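Local coordinates for pili retraction protein PilT (Thermus thermophilus, PDB 5FL3) that probably hydrolyses ATP to power retraction of pili, as a P-loop ATPase of the GSP E family, at residues A[24-29]-A[36-41]; A[90-95]-A[103-108]; A[146-151]-A[172-177]. One frame throughout, in Å; residues are numbered along the deposited sequence.

Interaction 1: residues A[24-29]-A[36-41]; sequences ASDIHL and TVRIDG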
loop_
_atom_site.group_PDB
_atom_site.type_symbol
_atom_site.label_atom_id
_atom_site.label_comp_id
_atom_site.label_asym_id
_atom_site.label_seq_id
_atom_site.Cartn_x
_atom_site.Cartn_y
_atom_site.Cartn_z
ATOM N N ALA A 24 7.321 7.223 13.908
ATOM C CA ALA A 24 8.205 6.260 13.264
ATOM C C ALA A 24 7.396 5.114 12.703
ATOM O O ALA A 24 6.650 4.471 13.428
ATOM C CB ALA A 24 9.248 5.727 14.240
ATOM N N SER A 25 7.572 4.852 11.413
ATOM C CA SER A 25 7.023 3.670 10.790
ATOM C C SER A 25 7.926 2.458 11.030
ATOM O O SER A 25 7.455 1.320 11.111
ATOM C CB SER A 25 6.848 3.913 9.304
ATOM O OG SER A 25 8.064 4.363 8.767
ATOM N N ASP A 26 9.226 2.716 11.151
ATOM C CA ASP A 26 10.225 1.655 11.241
ATOM C C ASP A 26 11.347 2.077 12.174
ATOM O O ASP A 26 11.791 3.238 12.148
ATOM C CB ASP A 26 10.805 1.316 9.858
ATOM C CG ASP A 26 9.735 0.932 8.840
ATOM O OD1 ASP A 26 9.208 1.825 8.130
ATOM O OD2 ASP A 26 9.435 -0.277 8.747
ATOM N N ILE A 27 11.793 1.135 12.996
ATOM C CA ILE A 27 12.914 1.355 13.893
ATOM C C ILE A 27 14.071 0.411 13.558
ATOM O O ILE A 27 13.917 -0.818 13.535
ATOM C CB ILE A 27 12.499 1.166 15.371
ATOM C CG1 ILE A 27 11.394 2.158 15.751
ATOM C CG2 ILE A 27 13.703 1.321 16.295
ATOM C CD1 ILE A 27 10.640 1.753 16.977
ATOM N N HIS A 28 15.227 1.004 13.286
ATOM C CA HIS A 28 16.435 0.253 13.003
ATOM C C HIS A 28 17.427 0.326 14.168
ATOM O O HIS A 28 17.868 1.407 14.556
ATOM C CB HIS A 28 17.074 0.774 11.718
ATOM C CG HIS A 28 16.273 0.471 10.485
ATOM N ND1 HIS A 28 15.066 1.080 10.211
ATOM C CD2 HIS A 28 16.495 -0.395 9.468
ATOM C CE1 HIS A 28 14.589 0.618 9.072
ATOM N NE2 HIS A 28 15.442 -0.272 8.596
ATOM N N LEU A 29 17.754 -0.835 14.727
ATOM C CA LEU A 29 18.749 -0.979 15.796
ATOM C C LEU A 29 19.935 -1.842 15.318
ATOM O O LEU A 29 19.861 -3.081 15.295
ATOM C CB LEU A 29 18.089 -1.579 17.046
ATOM C CG LEU A 29 16.941 -0.693 17.565
ATOM C CD1 LEU A 29 16.294 -1.210 18.838
ATOM C CD2 LEU A 29 17.438 0.744 17.763
ATOM N N THR A 36 17.960 4.446 14.862
ATOM C CA THR A 36 17.591 5.165 13.650
ATOM C C THR A 36 16.131 4.915 13.323
ATOM O O THR A 36 15.650 3.776 13.387
ATOM C CB THR A 36 18.481 4.743 12.469
ATOM O OG1 THR A 36 19.837 5.149 12.731
ATOM C CG2 THR A 36 17.980 5.347 11.134
ATOM N N VAL A 37 15.403 5.973 12.994
ATOM C CA VAL A 37 14.006 5.768 12.699
ATOM C C VAL A 37 13.720 6.132 11.256
ATOM O O VAL A 37 14.403 6.967 10.651
ATOM C CB VAL A 37 13.092 6.582 13.635
ATOM C CG1 VAL A 37 13.328 6.184 15.092
ATOM C CG2 VAL A 37 13.325 8.060 13.427
ATOM N N ARG A 38 12.719 5.463 10.705
ATOM C CA ARG A 38 12.153 5.863 9.440
ATOM C C ARG A 38 10.883 6.680 9.724
ATOM O O ARG A 38 9.930 6.165 10.319
ATOM C CB ARG A 38 11.880 4.624 8.599
ATOM C CG ARG A 38 11.073 4.844 7.374
ATOM C CD ARG A 38 11.262 3.684 6.427
ATOM N NE ARG A 38 12.120 4.101 5.336
ATOM C CZ ARG A 38 13.236 3.500 4.954
ATOM N NH1 ARG A 38 13.670 2.396 5.541
ATOM N NH2 ARG A 38 13.902 4.018 3.950
ATOM N N ILE A 39 10.906 7.963 9.349
ATOM C CA ILE A 39 9.755 8.871 9.468
ATOM C C ILE A 39 9.468 9.521 8.129
ATOM O O ILE A 39 10.390 9.989 7.464
ATOM C CB ILE A 39 9.987 10.006 10.494
ATOM C CG1 ILE A 39 10.239 9.448 11.892
ATOM C CG2 ILE A 39 8.805 10.960 10.513
ATOM C CD1 ILE A 39 10.798 10.492 12.873
ATOM N N ASP A 40 8.194 9.562 7.745
ATOM C CA ASP A 40 7.778 10.060 6.427
ATOM C C ASP A 40 8.661 9.522 5.299
ATOM O O ASP A 40 9.030 10.268 4.392
ATOM C CB ASP A 40 7.779 11.600 6.390
ATOM C CG ASP A 40 6.803 12.215 7.391
ATOM O OD1 ASP A 40 5.714 11.626 7.598
ATOM O OD2 ASP A 40 7.142 13.273 7.984
ATOM N N GLY A 41 9.008 8.238 5.374
ATOM C CA GLY A 41 9.747 7.562 4.320
ATOM C C GLY A 41 11.248 7.682 4.457
ATOM O O GLY A 41 11.988 6.944 3.812
#
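A24 meets the second strand through its methyl, with CB 4.0 Å from CB of V37, while CG1 of I39 comes up to the A24 CA. At S25 the backbones of the two segments first bond: the amide N lies 2.9 Å from the carbonyl O of R38. The S25 hydroxyl sits between its own N and carbonyl carbon (chi1 53°), which places OG within reach of two acceptors, R38 O and D26 OD1; its one proton could go to either. OG also touches CG of R38.

D26 and R38 form a hydrogen-bonded pair, with R38 N donating a hydrogen bond to D26 O at 2.8 Å, nearly straight. Their side chains run side by side, pointing the same way, but what meets is carboxylate against aliphatic chain: D26 OD1 is 3.3 Å from R38 CD, and the carboxylate and guanidinium planes stand 82° apart. D26 OD1 stays 4.6 Å from R38 NE, so any attraction of the charges acts only at a distance. R38 bends at chi3, and its NE bonds instead to the carbonyl O of G41 at 3.2 Å.

I27 turns to the other face, sharing it with V37; both pack on M19 of helix 11-21. H28 closes the pairing with two backbone bonds to T36: H28 N to T36 O is 2.8 Å, and T36 N bonds back to H28 O. The H28 ring reaches CE1 toward NH1 of R38.

This is an antiparallel beta hairpin within the six-stranded sheet of the chain, and S25 at its open end touches the bound ADP.

Interaction 2: residues A[90-95]-A[103-108]; sequences FRCNLL and LVMRVV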
loop_
_atom_site.group_PDB
_atom_site.type_symbol
_atom_site.label_atom_id
_atom_site.label_comp_id
_atom_site.label_asym_id
_atom_site.label_seq_id
_atom_site.Cartn_x
_atom_site.Cartn_y
_atom_site.Cartn_z
ATOM N N PHE A 90 4.358 -4.060 17.393
ATOM C CA PHE A 90 5.520 -4.193 16.515
ATOM C C PHE A 90 5.629 -5.596 15.960
ATOM O O PHE A 90 5.364 -6.566 16.658
ATOM C CB PHE A 90 6.831 -3.874 17.257
ATOM C CG PHE A 90 6.869 -2.517 17.911
ATOM C CD1 PHE A 90 7.309 -1.397 17.203
ATOM C CD2 PHE A 90 6.487 -2.360 19.239
ATOM C CE1 PHE A 90 7.357 -0.131 17.807
ATOM C CE2 PHE A 90 6.524 -1.095 19.855
ATOM C CZ PHE A 90 6.958 0.019 19.131
ATOM N N ARG A 91 6.034 -5.711 14.701
ATOM C CA ARG A 91 6.613 -6.952 14.225
ATOM C C ARG A 91 8.115 -6.700 14.152
ATOM O O ARG A 91 8.549 -5.639 13.721
ATOM C CB ARG A 91 6.039 -7.381 12.870
ATOM C CG ARG A 91 4.661 -8.037 12.939
ATOM C CD ARG A 91 4.606 -9.323 12.106
ATOM N NE ARG A 91 5.353 -10.409 12.742
ATOM C CZ ARG A 91 4.809 -11.400 13.451
ATOM N NH1 ARG A 91 3.494 -11.474 13.597
ATOM N NH2 ARG A 91 5.586 -12.333 14.002
ATOM N N CYS A 92 8.905 -7.666 14.601
ATOM C CA CYS A 92 10.334 -7.458 14.774
ATOM C C CYS A 92 11.148 -8.506 14.047
ATOM O O CYS A 92 10.850 -9.698 14.103
ATOM C CB CYS A 92 10.705 -7.464 16.264
ATOM S SG CYS A 92 9.698 -6.340 17.243
ATOM N N ASN A 93 12.188 -8.044 13.371
ATOM C CA ASN A 93 13.103 -8.939 12.723
ATOM C C ASN A 93 14.479 -8.826 13.324
ATOM O O ASN A 93 15.173 -7.828 13.160
ATOM C CB ASN A 93 13.137 -8.676 11.227
ATOM C CG ASN A 93 12.167 -9.546 10.488
ATOM O OD1 ASN A 93 12.482 -10.694 10.138
ATOM N ND2 ASN A 93 10.957 -9.027 10.273
ATOM N N LEU A 94 14.845 -9.865 14.061
ATOM C CA LEU A 94 16.155 -9.963 14.650
ATOM C C LEU A 94 17.031 -10.577 13.577
ATOM O O LEU A 94 16.619 -11.528 12.927
ATOM C CB LEU A 94 16.111 -10.813 15.925
ATOM C CG LEU A 94 17.350 -11.049 16.791
ATOM C CD1 LEU A 94 18.057 -9.756 17.097
ATOM C CD2 LEU A 94 16.935 -11.720 18.090
ATOM N N LEU A 95 18.216 -10.012 13.371
ATOM C CA LEU A 95 19.165 -10.563 12.412
ATOM C C LEU A 95 20.551 -10.615 13.030
ATOM O O LEU A 95 20.752 -10.156 14.155
ATOM C CB LEU A 95 19.181 -9.728 11.132
ATOM C CG LEU A 95 19.418 -8.231 11.351
ATOM C CD1 LEU A 95 20.775 -7.843 10.807
ATOM C CD2 LEU A 95 18.336 -7.373 10.745
ATOM N N LEU A 103 18.368 -5.414 14.692
ATOM C CA LEU A 103 16.960 -5.430 15.019
ATOM C C LEU A 103 16.213 -4.437 14.150
ATOM O O LEU A 103 16.596 -3.265 14.041
ATOM C CB LEU A 103 16.769 -5.105 16.496
ATOM C CG LEU A 103 15.572 -5.682 17.249
ATOM C CD1 LEU A 103 15.557 -7.182 17.110
ATOM C CD2 LEU A 103 15.615 -5.269 18.724
ATOM N N VAL A 104 15.164 -4.908 13.490
ATOM C CA VAL A 104 14.320 -4.012 12.719
ATOM C C VAL A 104 12.894 -4.192 13.189
ATOM O O VAL A 104 12.338 -5.281 13.104
ATOM C CB VAL A 104 14.408 -4.257 11.201
ATOM C CG1 VAL A 104 13.453 -3.320 10.489
ATOM C CG2 VAL A 104 15.830 -4.034 10.703
ATOM N N MET A 105 12.320 -3.117 13.710
ATOM C CA MET A 105 10.987 -3.161 14.270
ATOM C C MET A 105 10.032 -2.352 13.408
ATOM O O MET A 105 10.316 -1.185 13.104
ATOM C CB MET A 105 11.015 -2.622 15.688
ATOM C CG MET A 105 12.161 -3.183 16.478
ATOM S SD MET A 105 12.133 -2.633 18.183
ATOM C CE MET A 105 10.494 -3.143 18.699
ATOM N N ARG A 106 8.923 -2.965 12.996
ATOM C CA ARG A 106 7.883 -2.235 12.257
ATOM C C ARG A 106 6.651 -1.959 13.128
ATOM O O ARG A 106 6.138 -2.858 13.803
ATOM C CB ARG A 106 7.469 -3.012 11.008
ATOM C CG ARG A 106 6.364 -2.346 10.208
ATOM C CD ARG A 106 6.040 -3.171 8.975
ATOM N NE ARG A 106 5.805 -4.567 9.344
ATOM C CZ ARG A 106 4.631 -5.045 9.753
ATOM N NH1 ARG A 106 3.577 -4.234 9.835
ATOM N NH2 ARG A 106 4.511 -6.328 10.081
ATOM N N VAL A 107 6.173 -0.723 13.128
ATOM C CA VAL A 107 4.963 -0.431 13.890
ATOM C C VAL A 107 3.718 -0.874 13.124
ATOM O O VAL A 107 3.535 -0.485 11.985
ATOM C CB VAL A 107 4.837 1.064 14.223
ATOM C CG1 VAL A 107 3.599 1.317 15.114
ATOM C CG2 VAL A 107 6.117 1.573 14.884
ATOM N N VAL A 108 2.889 -1.714 13.741
ATOM C CA VAL A 108 1.590 -2.097 13.177
ATOM C C VAL A 108 0.581 -1.093 13.702
ATOM O O VAL A 108 0.253 -1.129 14.884
ATOM C CB VAL A 108 1.163 -3.542 13.597
ATOM C CG1 VAL A 108 -0.006 -4.039 12.763
ATOM C CG2 VAL A 108 2.342 -4.519 13.513
#
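The beta hairpin of strands 88-97 and 100-108 pairs F90-L95 with L103-V108, and its mostly buried face carries F90, C92, L94, L103, M105 and V107. The M105 chain bends at its last torsion (chi3 55°), which places CE over one face of the F90 ring, off centre toward the rim, with M105 CE 3.8 Å from CG of F90. This is a CH-pi contact within a Met-aromatic pair, the sulfur standing farther back and oblique. M105 CE also touches SG of C92, at 3.6 Å. Beside F90, CG2 of V107 touches ring atom CE1 of F90, again at 3.6 Å. An alanine at F90 would probably leave the M105 methyl without the ring it rests on and open a gap beside V107.

Farther along, CD1 of L94 meets CD1 of L103. Four backbone bonds tie the strands through two pairs, R91 with R106 and N93 with V104. On the face that carries these residues, NH2 of R106 comes obliquely against CB and CG of R91, 3.3 Å from R91 CG. The two guanidinium groups part company: R91 NE makes a salt bridge with D79, and R106 NH1 goes to E173 and the carbonyl O of I172.

Strand 78-84 flanks the hairpin beyond 88-97, strand 26-30 flanks it beyond 100-108, and helix 53-63 packs on L94, L103 and M105.

Interaction 3: residues A[146-151]-A[172-177]; sequences KSTTLA and IEFLHK. With ADP (adenosine-5'-diphosphate), chain B.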
loop_
_atom_site.group_PDB
_atom_site.type_symbol
_atom_site.label_atom_id
_atom_site.label_comp_id
_atom_site.label_asym_id
_atom_site.label_seq_id
_atom_site.Cartn_x
_atom_site.Cartn_y
_atom_site.Cartn_z
ATOM N N LYS A 146 0.275 2.736 -0.606
ATOM C CA LYS A 146 -0.720 1.808 -1.127
ATOM C C LYS A 146 -1.454 1.113 0.016
ATOM O O LYS A 146 -2.684 1.062 0.007
ATOM C CB LYS A 146 -0.069 0.796 -2.068
ATOM C CG LYS A 146 0.596 1.444 -3.282
ATOM C CD LYS A 146 0.950 0.435 -4.337
ATOM C CE LYS A 146 1.919 -0.601 -3.820
ATOM N NZ LYS A 146 3.201 0.050 -3.392
ATOM N N SER A 147 -0.702 0.614 1.004
ATOM C CA SER A 147 -1.270 -0.008 2.209
ATOM C C SER A 147 -2.259 0.914 2.918
ATOM O O SER A 147 -3.270 0.474 3.478
ATOM C CB SER A 147 -0.162 -0.376 3.203
ATOM O OG SER A 147 0.802 -1.204 2.606
ATOM N N THR A 148 -1.922 2.198 2.901
ATOM C CA THR A 148 -2.655 3.209 3.635
ATOM C C THR A 148 -3.933 3.562 2.907
ATOM O O THR A 148 -5.000 3.669 3.506
ATOM C CB THR A 148 -1.794 4.465 3.840
ATOM O OG1 THR A 148 -0.559 4.096 4.476
ATOM C CG2 THR A 148 -2.508 5.430 4.712
ATOM N N THR A 149 -3.838 3.735 1.601
ATOM C CA THR A 149 -5.045 3.991 0.861
ATOM C C THR A 149 -6.005 2.827 1.065
ATOM O O THR A 149 -7.197 3.044 1.356
ATOM C CB THR A 149 -4.749 4.213 -0.587
ATOM O OG1 THR A 149 -4.063 5.464 -0.706
ATOM C CG2 THR A 149 -6.038 4.250 -1.393
ATOM N N LEU A 150 -5.474 1.601 0.986
ATOM C CA LEU A 150 -6.293 0.401 1.193
ATOM C C LEU A 150 -6.899 0.360 2.596
ATOM O O LEU A 150 -8.075 0.049 2.751
ATOM C CB LEU A 150 -5.484 -0.867 0.951
ATOM C CG LEU A 150 -5.153 -1.186 -0.513
ATOM C CD1 LEU A 150 -4.329 -2.455 -0.574
ATOM C CD2 LEU A 150 -6.395 -1.301 -1.369
ATOM N N ALA A 151 -6.105 0.688 3.611
ATOM C CA ALA A 151 -6.613 0.664 4.965
ATOM C C ALA A 151 -7.748 1.690 5.160
ATOM O O ALA A 151 -8.684 1.434 5.904
ATOM C CB ALA A 151 -5.506 0.906 5.932
ATOM N N ILE A 172 0.627 -7.890 7.697
ATOM C CA ILE A 172 -0.480 -7.001 8.071
ATOM C C ILE A 172 0.083 -5.662 8.515
ATOM O O ILE A 172 0.875 -5.619 9.455
ATOM C CB ILE A 172 -1.353 -7.567 9.211
ATOM C CG1 ILE A 172 -2.020 -8.866 8.788
ATOM C CG2 ILE A 172 -2.416 -6.553 9.605
ATOM C CD1 ILE A 172 -2.779 -9.522 9.877
ATOM N N GLU A 173 -0.319 -4.586 7.836
ATOM C CA GLU A 173 0.217 -3.253 8.097
ATOM C C GLU A 173 -0.702 -2.462 9.023
ATOM O O GLU A 173 -0.243 -1.683 9.851
ATOM C CB GLU A 173 0.437 -2.482 6.781
ATOM C CG GLU A 173 1.477 -3.093 5.800
ATOM C CD GLU A 173 2.917 -2.953 6.289
ATOM O OE1 GLU A 173 3.118 -2.298 7.349
ATOM O OE2 GLU A 173 3.845 -3.507 5.627
ATOM N N PHE A 174 -2.002 -2.676 8.877
ATOM C CA PHE A 174 -3.016 -2.030 9.709
ATOM C C PHE A 174 -3.924 -3.063 10.357
ATOM O O PHE A 174 -4.323 -4.032 9.703
ATOM C CB PHE A 174 -3.855 -1.069 8.878
ATOM C CG PHE A 174 -3.121 0.157 8.471
ATOM C CD1 PHE A 174 -3.102 1.272 9.296
ATOM C CD2 PHE A 174 -2.439 0.201 7.268
ATOM C CE1 PHE A 174 -2.420 2.405 8.924
ATOM C CE2 PHE A 174 -1.754 1.328 6.891
ATOM C CZ PHE A 174 -1.740 2.432 7.718
ATOM N N LEU A 175 -4.247 -2.856 11.635
ATOM C CA LEU A 175 -5.209 -3.705 12.343
ATOM C C LEU A 175 -6.600 -3.065 12.373
ATOM O O LEU A 175 -6.781 -1.946 12.867
ATOM C CB LEU A 175 -4.736 -3.985 13.761
ATOM C CG LEU A 175 -3.463 -4.812 13.808
ATOM C CD1 LEU A 175 -2.915 -4.840 15.229
ATOM C CD2 LEU A 175 -3.729 -6.219 13.278
ATOM N N HIS A 176 -7.580 -3.776 11.833
ATOM C CA HIS A 176 -8.957 -3.296 11.842
ATOM C C HIS A 176 -9.731 -3.967 12.947
ATOM O O HIS A 176 -9.583 -5.173 13.181
ATOM C CB HIS A 176 -9.655 -3.575 10.514
ATOM C CG HIS A 176 -9.030 -2.893 9.344
ATOM N ND1 HIS A 176 -9.386 -1.623 8.947
ATOM C CD2 HIS A 176 -8.080 -3.307 8.473
ATOM C CE1 HIS A 176 -8.687 -1.287 7.877
ATOM N NE2 HIS A 176 -7.883 -2.291 7.573
ATOM N N LYS A 177 -10.560 -3.197 13.634
ATOM C CA LYS A 177 -11.496 -3.814 14.551
ATOM C C LYS A 177 -12.841 -3.986 13.838
ATOM O O LYS A 177 -13.081 -3.388 12.796
ATOM C CB LYS A 177 -11.626 -2.996 15.835
ATOM C CG LYS A 177 -12.148 -1.613 15.630
ATOM C CD LYS A 177 -12.077 -0.809 16.908
ATOM C CE LYS A 177 -12.699 0.573 16.717
ATOM N NZ LYS A 177 -14.190 0.496 16.556
HETATM P PB ADP B . 3.237 1.188 0.354
HETATM O O1B ADP B . 4.626 0.646 0.661
HETATM O O2B ADP B . 3.080 1.709 -1.059
HETATM O O3B ADP B . 2.101 0.290 0.785
HETATM P PA ADP B . 2.629 2.639 2.805
HETATM O O1A ADP B . 3.387 1.589 3.600
HETATM O O2A ADP B . 1.120 2.805 2.962
HETATM O O3A ADP B . 3.072 2.521 1.248
HETATM O "O5'" ADP B . 3.259 4.087 3.122
HETATM C "C5'" ADP B . 4.637 4.296 3.438
HETATM C "C4'" ADP B . 4.702 5.535 4.335
HETATM O "O4'" ADP B . 4.033 6.633 3.705
HETATM C "C3'" ADP B . 4.035 5.312 5.686
HETATM O "O3'" ADP B . 4.977 5.731 6.674
HETATM C "C2'" ADP B . 2.786 6.190 5.677
HETATM O "O2'" ADP B . 2.567 6.865 6.920
HETATM C "C1'" ADP B . 3.048 7.210 4.578
HETATM N N9 ADP B . 1.818 7.552 3.802
HETATM C C8 ADP B . 0.896 6.670 3.354
HETATM N N7 ADP B . -0.105 7.285 2.669
HETATM C C5 ADP B . 0.169 8.608 2.675
HETATM C C6 ADP B . -0.474 9.831 2.136
HETATM N N6 ADP B . -1.628 9.734 1.440
HETATM N N1 ADP B . 0.147 11.031 2.361
HETATM C C2 ADP B . 1.304 11.124 3.050
HETATM N N3 ADP B . 1.944 10.052 3.565
HETATM C C4 ADP B . 1.438 8.789 3.420
#
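A151 and F174 form the tight part of this contact, where the helix that follows the P-loop (Walker A motif) packs on the irregular segment 172-177. The A151 methyl lies over one face of the F174 ring, offset toward the rim, with A151 CB 3.4 Å from F174 CD2: a CH-pi contact. The carbonyl O of S147 approaches CE2 of the same ring obliquely. H176 adds its own edge, with H176 CE1 3.4 Å from A151 O and that oxygen in the plane of the imidazole. No hydrogen bond crosses between the segments; a methyl and two carbonyl oxygens against rings make up this side.

The other end is looser. E173 offers S147 only its aliphatic part, E173 CG at 3.8 Å from S147 OG, and the chain then bends at chi2 (-71°), its carboxylate leading away from S147.

Here K146, S147 and T148 turn their polar atoms to ADP. K146 N and NZ both bond to ADP O2B, NZ at 2.9 Å, and NZ is also held by the carbonyl O of G140; the lysine ammonium would probably offset part of the phosphate's negative charge. S147 sets OG beside its own N (chi1 -56°), and both donate to ADP O3B. T148 faces two ways: its OG1 gives a hydrogen bond to ADP O2A at 2.6 Å, while the same OG1 sits at the edge of the F174 ring, 3.8 Å from F174 CZ.

Interactions 1 and 2 are two hairpins of one antiparallel sheet, joined because strands 26-30 and 100-108 are neighbours: I27 N bonds to M105 O and L29 N to L103 O. Each has a mostly buried apolar face and a more exposed, largely polar one, yet interaction 2 is richer in apolar packing and interaction 1 in polar contacts. Interaction 3 lies nearer the centre of the chain, and the polar atoms of K146, S147 and T148 serve the nucleotide. R106 ties interaction 2 to the 172-177 segment. Interactions 1 and 3 do not touch, but S25 of one and K146, S147 and T148 of the other belong to the same ADP pocket.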